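Local atomic coordinates of nitroreductase family protein (PDB entry 4QLX), a protein that reduces the carbon-carbon double bond of an enone fatty acid with FMN, probably at the expense of NADH, to give 10-oxooctadecanoate during saturation of polyunsaturated fatty acids. Residues 109-112 with 117-120; 105-110 with 122-127; 53-58 with 130-135. One frame throughout, in Å; residues are numbered along the deposited sequence.

In the fold
Contacts 1 and 2 are successive levels of one helical hairpin, helix 103-112 against helix 118-133, with centres about 7 Å apart. Contact 1 closes the turn and contact 2 packs the shafts. Contact 3 sits about 12 Å from contact 2, centre to centre, where the far end of helix 118-133 meets the loop 53-58 beside FMN. W107 NE1 of contact 2 reaches C53 O of contact 3 at 3.0 Å, a probable hydrogen bond joining hairpin to loop. All three touch the bound 10-oxooctadecanoic acid: R120 near its carboxylate in contact 1, W107 and I124 along its chain in contact 2, C53 at its ketone and Y132 at its tail in contact 3.

Contact 1 of 3, residues 109-112 with 117-120; sequences KVYE and TKER. With KTC (10-oxooctadecanoic acid), chain D.
The backbones of Y111 and T117 come within 6.3 Å of each other, CA to CA, where helix 103-112 runs out and helix 118-133 is about to start. T117 occupies the N-cap of the second helix: its OG1 accepts from R120 N at 2.9 Å, with an N-H...O angle of 158°, so the first helical turn begins with one of its amides satisfied by a side chain.

Y111 does the touching from the other side. With CG anti to the backbone N (chi1 166°), its ring swings across to the start of the second helix, where CE1 lies 3.4 Å from K118 N and CD1 rests 3.8 Å from T117 C. The aliphatic part of K118 then passes obliquely over one face of the ring. A bend at chi2 (62°) brings CD 4.2 Å from the ring centroid, near its normal, in a CH-pi contact displaced toward the rim. The ammonium group overshoots, and K118 NZ, 5.2 Å from the Y111 centroid, can add at most a weak cation-pi attraction.

R120 turns away from Y111 to the ligand. Its NE points to KTC O at 3.4 Å, a weak bond in which the carboxylate meets the guanidinium at its edge; R120 NH1 is bonded to Q123 OE1, one turn on, which probably limits how the group can rotate.

The whole contact lies at the surface. I116 in the connecting turn packs on Y111, V110 touches N115 and I116, and F79 of the second subunit packs on R120, placing this short connection of an antiparallel helical hairpin beside the dimer partner.

Contact 2 of 3, residues 105-110 with 122-127; sequences DVWNKV and DQILGT. With KTC (10-oxooctadecanoic acid), chain D.
W107 and I124 meet at about a right angle, and the isoleucine uses both of its methyls. I124 CG2 sits over one face of the indole, 4.2 Å from the centroid of the five-membered ring and only 11° off its normal, a CH-pi contact. I124 CD1 reaches farther along the ring system, to 4.0 Å from W107 CE3. The same CD1 lies 3.7 Å from KTC C14, while W107 CH2 comes to 3.4 Å from KTC C13, so the two side chains jointly border the fatty chain. L125 works on the outer flank: its CD1 lies 3.9 Å from N108 OD1, and its CD2 is near W107 CB.

What fixes the indole lies one shell out. Its opposite face is covered by V106 CG1, its NE1 donates to C53 O, and its ring also meets that of Y103. W107 has CG beside the backbone N (chi1 -78°), which lays the ring in the space between the helix and the ligand. Were W107 replaced by an alanine, a gap would probably open beside the ligand chain, I124 would lose its flat partner and C53 O its indole donor. I124 is in turn backed by Y103, and by F79 of the second subunit. Farther along its helix, T127 OG1 and T127 N grip Q123 O from opposite faces of the carbonyl plane.

Segments 105-110 and 122-127 run nearly antiparallel (170°), their axes 10.4 Å apart at closest approach, and the indole flanks their interface on the pocket side. The arrangement is an antiparallel helical hairpin that forms one wall of the fatty-acid pocket, with the W107 side chain also about 4 Å from a bound FMN.

Contact 3 of 3, residues 53-58 with 130-135; sequences CNLQSW and PLYENA. With KTC (10-oxooctadecanoic acid), chain D; FMN (flavin mononucleotide), chain J.
Y132 lays its ring between a leucine methyl and the end of the ligand's tail. L55 CD1 rests over one face, 3.6 Å from Y132 CZ, in a CH-pi contact displaced toward the rim; over the centre of the opposite face lies the terminal methyl C of KTC, with KTC C1 3.5 Å from Y132 CZ. This is part of the FMN and substrate site of a nitroreductase-family enzyme, with the last turn of helix 118-133 facing the loop that leads into strand 58-63.

C53 approaches the same ring from the side. Its SG lies in the ring plane, 3.8 Å from Y132 CE2, a sulfur-aromatic contact at the edge. A chi1 of -70° keeps C53 SG on the side of the backbone N, where it lies 3.5 Å from KTC C8, the ketone carbon. The phenol hydroxyl is held by D143, which probably stops the ring from shifting between its two apolar covers; A52 and L140 pack on it as well. L131 contributes CB to the ligand's methyl end and packs on M77 of the second subunit.

The loop also serves the cofactor, since N54 CB is 3.4 Å from FMN O4'. Many of the polar bonds to this FMN come from the second subunit, among them R22, S24 and R26, so the site is shared across the dimer.

KTC C6, probably the beta carbon of the double bond that is reduced, stands 3.0 Å from FMN N5, consistent with hydride delivery there. On the ketone, C53 N donates to KTC O2 at 2.7 Å with an N-H...O angle of 146°.

Contact 1 of 3, residues 109-112 with 117-120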
loop_
_atom_site.group_PDB
_atom_site.type_symbol
_atom_site.label_atom_id
_atom_site.label_comp_id
_atom_site.label_asym_id
_atom_site.label_seq_id
_atom_site.Cartn_x
_atom_site.Cartn_y
_atom_site.Cartn_z
ATOM N N LYS A 109 -19.768 -13.908 -11.899
ATOM C CA LYS A 109 -20.787 -12.963 -11.453
ATOM C C LYS A 109 -20.642 -11.666 -12.245
ATOM O O LYS A 109 -21.640 -11.047 -12.620
ATOM C CB LYS A 109 -20.680 -12.693 -9.943
ATOM C CG LYS A 109 -19.968 -11.390 -9.583
ATOM C CD LYS A 109 -19.608 -11.284 -8.109
ATOM C CE LYS A 109 -18.418 -10.328 -7.936
ATOM N NZ LYS A 109 -17.283 -10.600 -8.846
ATOM N N VAL A 110 -19.397 -11.268 -12.511
ATOM C CA VAL A 110 -19.140 -10.072 -13.297
ATOM C C VAL A 110 -19.723 -10.261 -14.691
ATOM O O VAL A 110 -20.351 -9.352 -15.228
ATOM C CB VAL A 110 -17.625 -9.742 -13.381
ATOM C CG1 VAL A 110 -17.383 -8.476 -14.216
ATOM C CG2 VAL A 110 -17.060 -9.559 -11.973
ATOM N N TYR A 111 -19.543 -11.452 -15.256
ATOM C CA TYR A 111 -20.107 -11.747 -16.576
ATOM C C TYR A 111 -21.642 -11.750 -16.524
ATOM O O TYR A 111 -22.296 -11.101 -17.348
ATOM C CB TYR A 111 -19.586 -13.084 -17.120
ATOM C CG TYR A 111 -20.383 -13.590 -18.305
ATOM C CD1 TYR A 111 -20.286 -12.972 -19.550
ATOM C CD2 TYR A 111 -21.248 -14.672 -18.176
ATOM C CE1 TYR A 111 -21.034 -13.422 -20.636
ATOM C CE2 TYR A 111 -22.000 -15.128 -19.260
ATOM C CZ TYR A 111 -21.881 -14.501 -20.484
ATOM O OH TYR A 111 -22.615 -14.951 -21.554
ATOM N N GLU A 112 -22.213 -12.453 -15.546
ATOM C CA GLU A 112 -23.671 -12.512 -15.404
ATOM C C GLU A 112 -24.291 -11.138 -15.163
ATOM O O GLU A 112 -25.462 -10.915 -15.462
ATOM C CB GLU A 112 -24.065 -13.466 -14.273
ATOM C CG GLU A 112 -23.700 -14.936 -14.524
ATOM C CD GLU A 112 -24.600 -15.615 -15.558
ATOM O OE1 GLU A 112 -25.503 -14.943 -16.121
ATOM O OE2 GLU A 112 -24.408 -16.832 -15.806
ATOM N N THR A 117 -17.626 -9.342 -21.358
ATOM C CA THR A 117 -18.078 -10.299 -22.351
ATOM C C THR A 117 -17.688 -11.723 -21.994
ATOM O O THR A 117 -16.775 -11.954 -21.197
ATOM C CB THR A 117 -17.497 -9.979 -23.727
ATOM O OG1 THR A 117 -16.096 -10.280 -23.722
ATOM C CG2 THR A 117 -17.708 -8.507 -24.060
ATOM N N LYS A 118 -18.375 -12.679 -22.617
ATOM C CA LYS A 118 -18.066 -14.093 -22.453
ATOM C C LYS A 118 -16.622 -14.357 -22.830
ATOM O O LYS A 118 -15.912 -15.108 -22.163
ATOM C CB LYS A 118 -18.993 -14.954 -23.319
ATOM C CG LYS A 118 -18.755 -16.444 -23.183
ATOM C CD LYS A 118 -19.026 -16.887 -21.751
ATOM C CE LYS A 118 -18.923 -18.396 -21.611
ATOM N NZ LYS A 118 -19.394 -18.829 -20.267
ATOM N N GLU A 119 -16.188 -13.724 -23.911
ATOM C CA GLU A 119 -14.837 -13.923 -24.401
ATOM C C GLU A 119 -13.817 -13.412 -23.379
ATOM O O GLU A 119 -12.803 -14.063 -23.114
ATOM C CB GLU A 119 -14.656 -13.221 -25.741
ATOM C CG GLU A 119 -13.237 -13.242 -26.237
ATOM C CD GLU A 119 -12.873 -11.972 -26.968
ATOM O OE1 GLU A 119 -12.666 -10.935 -26.290
ATOM O OE2 GLU A 119 -12.805 -12.010 -28.218
ATOM N N ARG A 120 -14.110 -12.254 -22.798
ATOM C CA ARG A 120 -13.248 -11.665 -21.778
ATOM C C ARG A 120 -13.156 -12.585 -20.554
ATOM O O ARG A 120 -12.064 -12.894 -20.077
ATOM C CB ARG A 120 -13.770 -10.277 -21.389
ATOM C CG ARG A 120 -12.809 -9.454 -20.543
ATOM C CD ARG A 120 -11.407 -9.471 -21.152
ATOM N NE ARG A 120 -10.526 -8.477 -20.552
ATOM C CZ ARG A 120 -9.202 -8.543 -20.587
ATOM N NH1 ARG A 120 -8.608 -9.568 -21.188
ATOM N NH2 ARG A 120 -8.475 -7.588 -20.018
HETATM O O1 KTC D . -11.194 -4.556 -18.375
HETATM C C17 KTC D . -11.867 -5.569 -18.546
HETATM O O KTC D . -12.476 -5.769 -19.719
HETATM C C16 KTC D . -11.996 -6.583 -17.435
HETATM C C15 KTC D . -10.725 -6.519 -16.609
HETATM C C14 KTC D . -10.140 -7.905 -16.447
HETATM C C13 KTC D . -10.236 -8.305 -14.988
HETATM C C12 KTC D . -8.849 -8.391 -14.388
HETATM C C11 KTC D . -8.265 -9.770 -14.605
HETATM C C10 KTC D . -7.424 -10.125 -13.391
HETATM C C9 KTC D . -5.952 -9.884 -13.681
HETATM C C8 KTC D . -5.207 -10.034 -12.387
HETATM O O2 KTC D . -5.562 -9.384 -11.407
HETATM C C7 KTC D . -4.033 -10.983 -12.335
HETATM C C6 KTC D . -3.346 -10.865 -10.988
HETATM C C5 KTC D . -1.925 -11.403 -11.046
HETATM C C4 KTC D . -1.889 -12.847 -10.571
HETATM C C3 KTC D . -0.472 -13.416 -10.642
HETATM C C2 KTC D . -0.518 -14.940 -10.593
HETATM C C1 KTC D . -1.509 -15.411 -9.532
HETATM C C KTC D . -1.506 -16.916 -9.356
#

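Contact 2 of 3, residues 105-110 with 122-127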
loop_
_atom_site.group_PDB
_atom_site.type_symbol
_atom_site.label_atom_id
_atom_site.label_comp_id
_atom_site.label_asym_id
_atom_site.label_seq_id
_atom_site.Cartn_x
_atom_site.Cartn_y
_atom_site.Cartn_z
ATOM N N ASP A 105 -16.479 -18.498 -9.541
ATOM C CA ASP A 105 -17.820 -17.984 -9.252
ATOM C C ASP A 105 -17.839 -16.463 -9.287
ATOM O O ASP A 105 -18.742 -15.841 -9.855
ATOM C CB ASP A 105 -18.301 -18.469 -7.881
ATOM C CG ASP A 105 -18.655 -19.940 -7.877
ATOM O OD1 ASP A 105 -19.083 -20.450 -8.934
ATOM O OD2 ASP A 105 -18.510 -20.582 -6.817
ATOM N N VAL A 106 -16.830 -15.882 -8.656
ATOM C CA VAL A 106 -16.650 -14.440 -8.595
ATOM C C VAL A 106 -16.547 -13.765 -9.974
ATOM O O VAL A 106 -17.223 -12.761 -10.234
ATOM C CB VAL A 106 -15.404 -14.115 -7.758
ATOM C CG1 VAL A 106 -14.675 -12.908 -8.288
ATOM C CG2 VAL A 106 -15.794 -13.931 -6.290
ATOM N N TRP A 107 -15.719 -14.300 -10.865
ATOM C CA TRP A 107 -15.592 -13.678 -12.174
ATOM C C TRP A 107 -16.784 -14.054 -13.079
ATOM O O TRP A 107 -17.122 -13.318 -14.007
ATOM C CB TRP A 107 -14.228 -14.023 -12.790
ATOM C CG TRP A 107 -13.193 -13.153 -12.137
ATOM C CD1 TRP A 107 -12.287 -13.514 -11.173
ATOM C CD2 TRP A 107 -13.021 -11.747 -12.340
ATOM N NE1 TRP A 107 -11.545 -12.411 -10.779
ATOM C CE2 TRP A 107 -11.983 -11.315 -11.482
ATOM C CE3 TRP A 107 -13.640 -10.806 -13.176
ATOM C CZ2 TRP A 107 -11.549 -9.998 -11.444
ATOM C CZ3 TRP A 107 -13.216 -9.494 -13.125
ATOM C CH2 TRP A 107 -12.176 -9.102 -12.272
ATOM N N ASN A 108 -17.464 -15.155 -12.770
ATOM C CA ASN A 108 -18.719 -15.460 -13.462
ATOM C C ASN A 108 -19.809 -14.441 -13.119
ATOM O O ASN A 108 -20.668 -14.142 -13.950
ATOM C CB ASN A 108 -19.210 -16.871 -13.128
ATOM C CG ASN A 108 -18.479 -17.947 -13.914
ATOM O OD1 ASN A 108 -17.951 -17.693 -14.995
ATOM N ND2 ASN A 108 -18.444 -19.160 -13.370
ATOM N N LYS A 109 -19.768 -13.908 -11.899
ATOM C CA LYS A 109 -20.787 -12.963 -11.453
ATOM C C LYS A 109 -20.642 -11.666 -12.245
ATOM O O LYS A 109 -21.640 -11.047 -12.620
ATOM C CB LYS A 109 -20.680 -12.693 -9.943
ATOM C CG LYS A 109 -19.968 -11.390 -9.583
ATOM C CD LYS A 109 -19.608 -11.284 -8.109
ATOM C CE LYS A 109 -18.418 -10.328 -7.936
ATOM N NZ LYS A 109 -17.283 -10.600 -8.846
ATOM N N VAL A 110 -19.397 -11.268 -12.511
ATOM C CA VAL A 110 -19.140 -10.072 -13.297
ATOM C C VAL A 110 -19.723 -10.261 -14.691
ATOM O O VAL A 110 -20.351 -9.352 -15.228
ATOM C CB VAL A 110 -17.625 -9.742 -13.381
ATOM C CG1 VAL A 110 -17.383 -8.476 -14.216
ATOM C CG2 VAL A 110 -17.060 -9.559 -11.973
ATOM N N ASP A 122 -13.561 -15.739 -20.441
ATOM C CA ASP A 122 -12.792 -16.926 -20.786
ATOM C C ASP A 122 -11.290 -16.637 -20.740
ATOM O O ASP A 122 -10.506 -17.498 -20.349
ATOM C CB ASP A 122 -13.198 -17.449 -22.169
ATOM C CG ASP A 122 -14.629 -17.998 -22.200
ATOM O OD1 ASP A 122 -15.215 -18.233 -21.113
ATOM O OD2 ASP A 122 -15.163 -18.207 -23.321
ATOM N N GLN A 123 -10.891 -15.424 -21.125
ATOM C CA GLN A 123 -9.486 -15.031 -21.037
ATOM C C GLN A 123 -9.046 -15.009 -19.563
ATOM O O GLN A 123 -7.995 -15.555 -19.204
ATOM C CB GLN A 123 -9.257 -13.666 -21.705
ATOM C CG GLN A 123 -9.579 -13.659 -23.229
ATOM C CD GLN A 123 -9.526 -12.264 -23.862
ATOM O OE1 GLN A 123 -9.319 -11.261 -23.169
ATOM N NE2 GLN A 123 -9.717 -12.198 -25.188
ATOM N N ILE A 124 -9.877 -14.413 -18.714
ATOM C CA ILE A 124 -9.552 -14.259 -17.294
ATOM C C ILE A 124 -9.463 -15.610 -16.580
ATOM O O ILE A 124 -8.497 -15.874 -15.856
ATOM C CB ILE A 124 -10.585 -13.367 -16.579
ATOM C CG1 ILE A 124 -10.665 -11.994 -17.253
ATOM C CG2 ILE A 124 -10.237 -13.199 -15.086
ATOM C CD1 ILE A 124 -11.812 -11.141 -16.747
ATOM N N LEU A 125 -10.460 -16.467 -16.795
ATOM C CA LEU A 125 -10.462 -17.797 -16.191
ATOM C C LEU A 125 -9.349 -18.670 -16.763
ATOM O O LEU A 125 -8.663 -19.368 -16.018
ATOM C CB LEU A 125 -11.816 -18.492 -16.388
ATOM C CG LEU A 125 -13.048 -17.866 -15.729
ATOM C CD1 LEU A 125 -14.330 -18.505 -16.247
ATOM C CD2 LEU A 125 -12.964 -17.998 -14.219
ATOM N N GLY A 126 -9.178 -18.635 -18.084
ATOM C CA GLY A 126 -8.178 -19.459 -18.747
ATOM C C GLY A 126 -6.757 -19.128 -18.321
ATOM O O GLY A 126 -5.886 -19.994 -18.250
ATOM N N THR A 127 -6.525 -17.864 -17.998
ATOM C CA THR A 127 -5.165 -17.386 -17.798
ATOM C C THR A 127 -4.670 -17.507 -16.363
ATOM O O THR A 127 -3.565 -18.013 -16.125
ATOM C CB THR A 127 -5.045 -15.923 -18.258
ATOM O OG1 THR A 127 -5.309 -15.860 -19.669
ATOM C CG2 THR A 127 -3.649 -15.351 -17.953
HETATM O O1 KTC D . -11.194 -4.556 -18.375
HETATM C C17 KTC D . -11.867 -5.569 -18.546
HETATM O O KTC D . -12.476 -5.769 -19.719
HETATM C C16 KTC D . -11.996 -6.583 -17.435
HETATM C C15 KTC D . -10.725 -6.519 -16.609
HETATM C C14 KTC D . -10.140 -7.905 -16.447
HETATM C C13 KTC D . -10.236 -8.305 -14.988
HETATM C C12 KTC D . -8.849 -8.391 -14.388
HETATM C C11 KTC D . -8.265 -9.770 -14.605
HETATM C C10 KTC D . -7.424 -10.125 -13.391
HETATM C C9 KTC D . -5.952 -9.884 -13.681
HETATM C C8 KTC D . -5.207 -10.034 -12.387
HETATM O O2 KTC D . -5.562 -9.384 -11.407
HETATM C C7 KTC D . -4.033 -10.983 -12.335
HETATM C C6 KTC D . -3.346 -10.865 -10.988
HETATM C C5 KTC D . -1.925 -11.403 -11.046
HETATM C C4 KTC D . -1.889 -12.847 -10.571
HETATM C C3 KTC D . -0.472 -13.416 -10.642
HETATM C C2 KTC D . -0.518 -14.940 -10.593
HETATM C C1 KTC D . -1.509 -15.411 -9.532
HETATM C C KTC D . -1.506 -16.916 -9.356
#

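Contact 3 of 3, residues 53-58 with 130-135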
loop_
_atom_site.group_PDB
_atom_site.type_symbol
_atom_site.label_atom_id
_atom_site.label_comp_id
_atom_site.label_asym_id
_atom_site.label_seq_id
_atom_site.Cartn_x
_atom_site.Cartn_y
_atom_site.Cartn_z
ATOM N N CYS A 53 -6.397 -10.376 -8.987
ATOM C CA CYS A 53 -7.651 -10.965 -9.473
ATOM C C CYS A 53 -8.877 -10.613 -8.630
ATOM O O CYS A 53 -9.850 -11.377 -8.585
ATOM C CB CYS A 53 -7.513 -12.483 -9.571
ATOM S SG CYS A 53 -6.405 -13.008 -10.909
ATOM N N ASN A 54 -8.823 -9.447 -7.987
ATOM C CA ASN A 54 -9.882 -8.961 -7.088
ATOM C C ASN A 54 -10.303 -10.004 -6.049
ATOM O O ASN A 54 -11.445 -10.007 -5.594
ATOM C CB ASN A 54 -11.113 -8.484 -7.879
ATOM C CG ASN A 54 -12.002 -7.539 -7.057
ATOM O OD1 ASN A 54 -11.511 -6.848 -6.158
ATOM N ND2 ASN A 54 -13.303 -7.525 -7.344
ATOM N N LEU A 55 -9.368 -10.869 -5.659
ATOM C CA LEU A 55 -9.630 -11.902 -4.654
ATOM C C LEU A 55 -9.621 -11.341 -3.226
ATOM O O LEU A 55 -10.052 -12.021 -2.288
ATOM C CB LEU A 55 -8.604 -13.031 -4.776
ATOM C CG LEU A 55 -8.694 -13.827 -6.089
ATOM C CD1 LEU A 55 -7.613 -14.896 -6.124
ATOM C CD2 LEU A 55 -10.065 -14.454 -6.211
ATOM N N GLN A 56 -9.128 -10.110 -3.069
ATOM C CA GLN A 56 -9.236 -9.396 -1.796
ATOM C C GLN A 56 -8.746 -10.272 -0.640
ATOM O O GLN A 56 -9.471 -10.503 0.333
ATOM C CB GLN A 56 -10.687 -8.962 -1.573
ATOM C CG GLN A 56 -11.207 -7.943 -2.574
ATOM C CD GLN A 56 -12.732 -7.909 -2.613
ATOM O OE1 GLN A 56 -13.377 -7.454 -1.666
ATOM N NE2 GLN A 56 -13.317 -8.409 -3.710
ATOM N N SER A 57 -7.524 -10.778 -0.780
ATOM C CA SER A 57 -7.057 -11.915 0.003
ATOM C C SER A 57 -6.573 -11.498 1.395
ATOM O O SER A 57 -5.528 -11.961 1.879
ATOM C CB SER A 57 -5.940 -12.651 -0.758
ATOM O OG SER A 57 -6.391 -13.111 -2.047
ATOM N N TRP A 58 -7.351 -10.632 2.035
ATOM C CA TRP A 58 -6.988 -10.096 3.351
ATOM C C TRP A 58 -8.014 -10.487 4.399
ATOM O O TRP A 58 -9.166 -10.758 4.074
ATOM C CB TRP A 58 -6.860 -8.571 3.306
ATOM C CG TRP A 58 -7.920 -7.870 2.478
ATOM C CD1 TRP A 58 -9.262 -7.804 2.743
ATOM C CD2 TRP A 58 -7.715 -7.119 1.277
ATOM N NE1 TRP A 58 -9.897 -7.062 1.786
ATOM C CE2 TRP A 58 -8.970 -6.623 0.871
ATOM C CE3 TRP A 58 -6.587 -6.806 0.506
ATOM C CZ2 TRP A 58 -9.142 -5.847 -0.278
ATOM C CZ3 TRP A 58 -6.752 -6.029 -0.639
ATOM C CH2 TRP A 58 -8.025 -5.556 -1.016
ATOM N N PRO A 130 -5.731 -21.304 -13.459
ATOM C CA PRO A 130 -4.816 -22.449 -13.386
ATOM C C PRO A 130 -3.536 -22.176 -12.602
ATOM O O PRO A 130 -2.968 -23.107 -12.031
ATOM C CB PRO A 130 -4.476 -22.721 -14.850
ATOM C CG PRO A 130 -5.613 -22.183 -15.605
ATOM C CD PRO A 130 -6.065 -20.979 -14.860
ATOM N N LEU A 131 -3.085 -20.926 -12.579
ATOM C CA LEU A 131 -1.905 -20.562 -11.791
ATOM C C LEU A 131 -2.185 -20.608 -10.291
ATOM O O LEU A 131 -1.307 -20.947 -9.493
ATOM C CB LEU A 131 -1.406 -19.171 -12.183
ATOM C CG LEU A 131 -0.422 -19.092 -13.356
ATOM C CD1 LEU A 131 -0.996 -19.702 -14.607
ATOM C CD2 LEU A 131 -0.027 -17.644 -13.607
ATOM N N TYR A 132 -3.397 -20.233 -9.903
ATOM C CA TYR A 132 -3.791 -20.314 -8.506
ATOM C C TYR A 132 -4.002 -21.774 -8.123
ATOM O O TYR A 132 -3.634 -22.203 -7.026
ATOM C CB TYR A 132 -5.065 -19.502 -8.238
ATOM C CG TYR A 132 -4.820 -18.030 -7.993
ATOM C CD1 TYR A 132 -4.200 -17.595 -6.827
ATOM C CD2 TYR A 132 -5.214 -17.075 -8.921
ATOM C CE1 TYR A 132 -3.977 -16.254 -6.596
ATOM C CE2 TYR A 132 -4.990 -15.743 -8.702
ATOM C CZ TYR A 132 -4.368 -15.332 -7.542
ATOM O OH TYR A 132 -4.151 -13.990 -7.325
ATOM N N GLU A 133 -4.575 -22.541 -9.043
ATOM C CA GLU A 133 -4.894 -23.932 -8.754
ATOM C C GLU A 133 -3.660 -24.830 -8.658
ATOM O O GLU A 133 -3.655 -25.791 -7.896
ATOM C CB GLU A 133 -5.859 -24.471 -9.798
ATOM C CG GLU A 133 -7.268 -23.930 -9.618
ATOM C CD GLU A 133 -8.221 -24.430 -10.675
ATOM O OE1 GLU A 133 -7.742 -24.921 -11.724
ATOM O OE2 GLU A 133 -9.446 -24.333 -10.456
ATOM N N ASN A 134 -2.612 -24.507 -9.407
ATOM C CA ASN A 134 -1.374 -25.278 -9.336
ATOM C C ASN A 134 -0.278 -24.603 -8.529
ATOM O O ASN A 134 0.893 -24.972 -8.646
ATOM C CB ASN A 134 -0.841 -25.554 -10.739
ATOM C CG ASN A 134 -1.778 -26.407 -11.557
ATOM O OD1 ASN A 134 -2.419 -27.321 -11.037
ATOM N ND2 ASN A 134 -1.870 -26.110 -12.849
ATOM N N ALA A 135 -0.645 -23.618 -7.713
ATOM C CA ALA A 135 0.356 -22.813 -7.014
ATOM C C ALA A 135 0.898 -23.508 -5.769
ATOM O O ALA A 135 0.159 -24.185 -5.057
ATOM C CB ALA A 135 -0.232 -21.445 -6.633
HETATM O O1 KTC D . -11.194 -4.556 -18.375
HETATM C C17 KTC D . -11.867 -5.569 -18.546
HETATM O O KTC D . -12.476 -5.769 -19.719
HETATM C C16 KTC D . -11.996 -6.583 -17.435
HETATM C C15 KTC D . -10.725 -6.519 -16.609
HETATM C C14 KTC D . -10.140 -7.905 -16.447
HETATM C C13 KTC D . -10.236 -8.305 -14.988
HETATM C C12 KTC D . -8.849 -8.391 -14.388
HETATM C C11 KTC D . -8.265 -9.770 -14.605
HETATM C C10 KTC D . -7.424 -10.125 -13.391
HETATM C C9 KTC D . -5.952 -9.884 -13.681
HETATM C C8 KTC D . -5.207 -10.034 -12.387
HETATM O O2 KTC D . -5.562 -9.384 -11.407
HETATM C C7 KTC D . -4.033 -10.983 -12.335
HETATM C C6 KTC D . -3.346 -10.865 -10.988
HETATM C C5 KTC D . -1.925 -11.403 -11.046
HETATM C C4 KTC D . -1.889 -12.847 -10.571
HETATM C C3 KTC D . -0.472 -13.416 -10.642
HETATM C C2 KTC D . -0.518 -14.940 -10.593
HETATM C C1 KTC D . -1.509 -15.411 -9.532
HETATM C C KTC D . -1.506 -16.916 -9.356
HETATM N N1 FMN J . -4.596 -6.629 -13.379
HETATM C C2 FMN J . -4.277 -7.152 -14.616
HETATM O O2 FMN J . -4.963 -6.860 -15.600
HETATM N N3 FMN J . -3.217 -8.023 -14.753
HETATM C C4 FMN J . -2.457 -8.373 -13.659
HETATM O O4 FMN J . -1.506 -9.140 -13.759
HETATM C C4A FMN J . -2.756 -7.838 -12.421
HETATM N N5 FMN J . -1.980 -8.189 -11.343
HETATM C C5A FMN J . -2.249 -7.657 -10.103
HETATM C C6 FMN J . -1.429 -8.015 -9.036
HETATM C C7 FMN J . -1.683 -7.481 -7.784
HETATM C C7M FMN J . -0.825 -7.852 -6.609
HETATM C C8 FMN J . -2.733 -6.593 -7.607
HETATM C C8M FMN J . -2.975 -6.038 -6.242
HETATM C C9 FMN J . -3.557 -6.235 -8.679
HETATM C C9A FMN J . -3.312 -6.769 -9.944
HETATM N N10 FMN J . -4.128 -6.443 -11.040
HETATM C C10 FMN J . -3.827 -6.960 -12.277
HETATM C "C1'" FMN J . -5.283 -5.488 -10.913
HETATM C "C2'" FMN J . -6.490 -6.215 -10.272
HETATM O "O2'" FMN J . -7.082 -7.152 -11.183
HETATM C "C3'" FMN J . -7.509 -5.203 -9.725
HETATM O "O3'" FMN J . -6.902 -4.467 -8.654
HETATM C "C4'" FMN J . -8.786 -5.826 -9.150
HETATM O "O4'" FMN J . -9.561 -6.432 -10.151
HETATM C "C5'" FMN J . -9.643 -4.775 -8.448
HETATM O "O5'" FMN J . -10.009 -3.790 -9.387
HETATM P P FMN J . -9.602 -2.227 -9.211
HETATM O O1P FMN J . -10.172 -1.680 -7.923
HETATM O O2P FMN J . -8.112 -2.102 -9.155
HETATM O O3P FMN J . -10.170 -1.498 -10.424
#